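Local coordinates for protein tryptophan halogenase superfamily (PDB 6FRL) that probably halogenates aromatic substrates with the help of reduced flavin, preferring bromination over chlorination, at residues 8-14 / 369-374. Numbering follows the deposited sequence.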
ATOM      1  N   ASP B   8     -35.866   7.023  -6.481  1.00 60.07           N
ATOM      2  CA  ASP B   8     -34.471   6.546  -6.823  1.00 61.58           C
ATOM      3  C   ASP B   8     -33.399   7.648  -6.653  1.00 51.39           C
ATOM      4  O   ASP B   8     -33.350   8.626  -7.439  1.00 49.19           O
ATOM      5  CB  ASP B   8     -34.413   6.010  -8.253  1.00 67.63           C
ATOM      6  CG  ASP B   8     -33.365   4.916  -8.438  1.00 76.94           C
ATOM      7  OD1 ASP B   8     -32.363   4.853  -7.704  1.00 85.72           O
ATOM      8  OD2 ASP B   8     -33.555   4.079  -9.340  1.00 86.86           O
ATOM      9  N   PRO B   9     -32.517   7.493  -5.639  1.00 43.71           N
ATOM     10  CA  PRO B   9     -31.545   8.572  -5.402  1.00 40.92           C
ATOM     11  C   PRO B   9     -30.427   8.701  -6.484  1.00 39.76           C
ATOM     12  O   PRO B   9     -29.759   9.698  -6.525  1.00 36.34           O
ATOM     13  CB  PRO B   9     -30.985   8.249  -4.018  1.00 39.40           C
ATOM     14  CG  PRO B   9     -31.326   6.816  -3.764  1.00 39.69           C
ATOM     15  CD  PRO B   9     -32.201   6.293  -4.845  1.00 41.08           C
ATOM     16  N   ARG B  10     -30.214   7.670  -7.299  1.00 41.75           N
ATOM     17  CA  ARG B  10     -29.485   7.702  -8.580  1.00 43.45           C
ATOM     18  C   ARG B  10     -29.170   9.090  -9.192  1.00 39.83           C
ATOM     19  O   ARG B  10     -30.080   9.894  -9.436  1.00 38.70           O
ATOM     20  CB  ARG B  10     -30.316   6.890  -9.611  1.00 53.73           C
ATOM     21  CG  ARG B  10     -29.540   6.285 -10.765  1.00 68.28           C
ATOM     22  CD  ARG B  10     -30.465   5.639 -11.822  1.00 75.42           C
ATOM     23  NE  ARG B  10     -31.116   4.392 -11.397  1.00 84.45           N
ATOM     24  CZ  ARG B  10     -30.491   3.234 -11.158  1.00 92.49           C
ATOM     25  NH1 ARG B  10     -29.166   3.117 -11.285  1.00 99.95           N
ATOM     26  NH2 ARG B  10     -31.193   2.164 -10.779  1.00 90.19           N
ATOM     27  N   ILE B  11     -27.884   9.353  -9.455  1.00 35.48           N
ATOM     28  CA  ILE B  11     -27.472  10.512 -10.296  1.00 35.05           C
ATOM     29  C   ILE B  11     -28.022  10.307 -11.732  1.00 34.18           C
ATOM     30  O   ILE B  11     -27.797   9.255 -12.353  1.00 34.76           O
ATOM     31  CB  ILE B  11     -25.912  10.696 -10.372  1.00 34.30           C
ATOM     32  CG1 ILE B  11     -25.274  10.905  -8.985  1.00 34.72           C
ATOM     33  CG2 ILE B  11     -25.524  11.856 -11.285  1.00 31.57           C
ATOM     34  CD1 ILE B  11     -25.579  12.232  -8.334  1.00 36.18           C
ATOM     35  N   ARG B  12     -28.742  11.294 -12.241  1.00 32.03           N
ATOM     36  CA  ARG B  12     -29.338  11.224 -13.591  1.00 33.52           C
ATOM     37  C   ARG B  12     -28.556  11.977 -14.667  1.00 31.92           C
ATOM     38  O   ARG B  12     -28.788  11.777 -15.847  1.00 32.87           O
ATOM     39  CB  ARG B  12     -30.781  11.780 -13.543  1.00 34.68           C
ATOM     40  CG  ARG B  12     -31.689  11.081 -12.522  1.00 35.95           C
ATOM     41  CD  ARG B  12     -32.852  11.948 -12.120  1.00 36.61           C
ATOM     42  NE  ARG B  12     -32.435  13.175 -11.430  1.00 41.25           N
ATOM     43  CZ  ARG B  12     -33.265  14.129 -11.002  1.00 44.39           C
ATOM     44  NH1 ARG B  12     -34.593  14.010 -11.157  1.00 41.74           N
ATOM     45  NH2 ARG B  12     -32.779  15.208 -10.402  1.00 46.27           N
ATOM     46  N   SER B  13     -27.667  12.872 -14.263  1.00 30.26           N
ATOM     47  CA  SER B  13     -27.019  13.756 -15.202  1.00 30.61           C
ATOM     48  C   SER B  13     -25.700  14.295 -14.633  1.00 31.81           C
ATOM     49  O   SER B  13     -25.567  14.474 -13.400  1.00 32.89           O
ATOM     50  CB  SER B  13     -27.940  14.918 -15.547  1.00 32.28           C
ATOM     51  OG  SER B  13     -28.337  15.650 -14.379  1.00 33.67           O
ATOM     52  N   VAL B  14     -24.741  14.539 -15.534  1.00 28.62           N
ATOM     53  CA  VAL B  14     -23.422  15.031 -15.168  1.00 29.36           C
ATOM     54  C   VAL B  14     -23.058  16.156 -16.118  1.00 31.15           C
ATOM     55  O   VAL B  14     -23.139  15.995 -17.359  1.00 33.14           O
ATOM     56  CB  VAL B  14     -22.334  13.942 -15.248  1.00 28.23           C
ATOM     57  CG1 VAL B  14     -20.949  14.528 -14.896  1.00 29.46           C
ATOM     58  CG2 VAL B  14     -22.692  12.772 -14.338  1.00 27.33           C
ATOM     59  N   PHE B 369     -18.094   7.151  -6.684  1.00 31.63           N
ATOM     60  CA  PHE B 369     -19.239   7.824  -7.362  1.00 30.27           C
ATOM     61  C   PHE B 369     -20.451   7.923  -6.449  1.00 29.02           C
ATOM     62  O   PHE B 369     -20.839   6.936  -5.834  1.00 28.67           O
ATOM     63  CB  PHE B 369     -19.656   7.167  -8.696  1.00 26.74           C
ATOM     64  CG  PHE B 369     -20.352   8.119  -9.648  1.00 25.23           C
ATOM     65  CD1 PHE B 369     -19.618   8.961 -10.452  1.00 24.97           C
ATOM     66  CD2 PHE B 369     -21.739   8.159  -9.737  1.00 25.57           C
ATOM     67  CE1 PHE B 369     -20.238   9.837 -11.330  1.00 25.76           C
ATOM     68  CE2 PHE B 369     -22.372   9.032 -10.600  1.00 26.26           C
ATOM     69  CZ  PHE B 369     -21.632   9.884 -11.392  1.00 26.19           C
ATOM     70  N   PRO B 370     -21.017   9.114  -6.336  1.00 29.07           N
ATOM     71  CA  PRO B 370     -22.066   9.316  -5.354  1.00 31.30           C
ATOM     72  C   PRO B 370     -23.479   9.066  -5.904  1.00 31.52           C
ATOM     73  O   PRO B 370     -23.652   8.833  -7.100  1.00 34.62           O
ATOM     74  CB  PRO B 370     -21.917  10.816  -5.046  1.00 32.65           C
ATOM     75  CG  PRO B 370     -21.595  11.407  -6.386  1.00 31.18           C
ATOM     76  CD  PRO B 370     -20.736  10.358  -7.090  1.00 29.43           C
ATOM     77  N   ASP B 371     -24.459   9.114  -5.001  1.00 32.34           N
ATOM     78  CA  ASP B 371     -25.847   9.373  -5.337  1.00 31.92           C
ATOM     79  C   ASP B 371     -26.254  10.810  -4.883  1.00 32.58           C
ATOM     80  O   ASP B 371     -25.410  11.613  -4.419  1.00 30.18           O
ATOM     81  CB  ASP B 371     -26.777   8.273  -4.804  1.00 34.49           C
ATOM     82  CG  ASP B 371     -26.950   8.293  -3.295  1.00 36.57           C
ATOM     83  OD1 ASP B 371     -26.675   9.328  -2.600  1.00 41.78           O
ATOM     84  OD2 ASP B 371     -27.354   7.229  -2.804  1.00 36.49           O
ATOM     85  N   ARG B 372     -27.541  11.135  -5.055  1.00 33.72           N
ATOM     86  CA  ARG B 372     -28.033  12.494  -4.894  1.00 35.31           C
ATOM     87  C   ARG B 372     -28.124  12.969  -3.464  1.00 33.39           C
ATOM     88  O   ARG B 372     -28.336  14.165  -3.260  1.00 29.06           O
ATOM     89  CB  ARG B 372     -29.373  12.666  -5.589  1.00 38.61           C
ATOM     90  CG  ARG B 372     -29.242  12.656  -7.114  1.00 41.39           C
ATOM     91  CD  ARG B 372     -30.584  12.493  -7.785  1.00 40.04           C
ATOM     92  NE  ARG B 372     -31.516  13.500  -7.338  1.00 40.57           N
ATOM     93  CZ  ARG B 372     -32.827  13.476  -7.565  1.00 46.40           C
ATOM     94  NH1 ARG B 372     -33.384  12.500  -8.254  1.00 49.82           N
ATOM     95  NH2 ARG B 372     -33.596  14.452  -7.100  1.00 50.79           N
ATOM     96  N   ARG B 373     -27.963  12.049  -2.509  1.00 32.73           N
ATOM     97  CA  ARG B 373     -27.810  12.386  -1.091  1.00 37.42           C
ATOM     98  C   ARG B 373     -26.428  12.931  -0.741  1.00 36.08           C
ATOM     99  O   ARG B 373     -26.276  13.549   0.315  1.00 31.90           O
ATOM    100  CB  ARG B 373     -28.093  11.170  -0.177  1.00 44.23           C
ATOM    101  CG  ARG B 373     -29.477  10.564  -0.336  1.00 48.46           C
ATOM    102  CD  ARG B 373     -29.800   9.599   0.809  1.00 55.70           C
ATOM    103  NE  ARG B 373     -28.788   8.564   1.057  1.00 63.41           N
ATOM    104  CZ  ARG B 373     -28.525   7.515   0.263  1.00 64.75           C
ATOM    105  NH1 ARG B 373     -29.156   7.351  -0.894  1.00 62.95           N
ATOM    106  NH2 ARG B 373     -27.586   6.633   0.616  1.00 64.23           N
ATOM    107  N   PHE B 374     -25.422  12.668  -1.586  1.00 33.57           N
ATOM    108  CA  PHE B 374     -24.059  13.178  -1.389  1.00 30.19           C
ATOM    109  C   PHE B 374     -23.570  12.983   0.058  1.00 26.21           C
ATOM    110  O   PHE B 374     -23.168  13.936   0.766  1.00 24.19           O
ATOM    111  CB  PHE B 374     -23.964  14.641  -1.874  1.00 31.81           C
ATOM    112  CG  PHE B 374     -23.916  14.777  -3.369  1.00 32.77           C
ATOM    113  CD1 PHE B 374     -25.102  14.879  -4.117  1.00 32.46           C
ATOM    114  CD2 PHE B 374     -22.688  14.770  -4.048  1.00 32.05           C
ATOM    115  CE1 PHE B 374     -25.068  14.982  -5.506  1.00 31.66           C
ATOM    116  CE2 PHE B 374     -22.643  14.872  -5.440  1.00 32.45           C
ATOM    117  CZ  PHE B 374     -23.847  14.967  -6.170  1.00 33.96           C
TER
HETATM  118  O   HOH W   1     -25.939   7.619  -8.511  1.00 31.54           O
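Two segments far apart in sequence, largely without regular structure, can be joined by one backbone hydrogen bond and a few well-placed side chains, and the meeting of residues 8-14 with 369-374 illustrates this. Arg372, Ile11 and Pro9 bury the most surface. The backbone N of Arg372, the second residue of a type I turn from Asp371 to Phe374, donates to Pro9 O at 3.0 Å. That turn is closed by Phe374 N to Asp371 O and reinforced by an Asx turn, in which Asp371 OD1 accepts from Arg373 N. The side chain of Asp371 also forms a salt bridge with Arg373, whose NH1 approaches Pro9 CG to 3.6 Å. A water extends the backbone link, accepting from Ile11 N and donating to Pro370 O.

Farther out, the guanidinium groups of Arg372 and Arg12 stack nearly parallel, their centres 3.5 Å apart. Such pairing of like charges is easier to tolerate beside a carboxylate, here Asp218, which forms a salt bridge with Arg12. On the buried side, the end of Ile11 touches two aromatic rings: its CG1 lies 3.8 Å from Phe369 CE2 and its CD1 3.9 Å from Phe374 CZ.

The contact thus ties the lead-in to strand 13-17, in the Rossmann-type sheet, to the connection between helices 354-367 and 376-402. Salt bridges join Arg373 to Asp462 and Arg10 to Asp469, both of the second subunit. Inward, Ile11, Phe369 and Phe374 all rest on Leu219 of the adjacent strand 219-222, while Phe374 and Pro370 reach Trp333 on the edge strand 333-334.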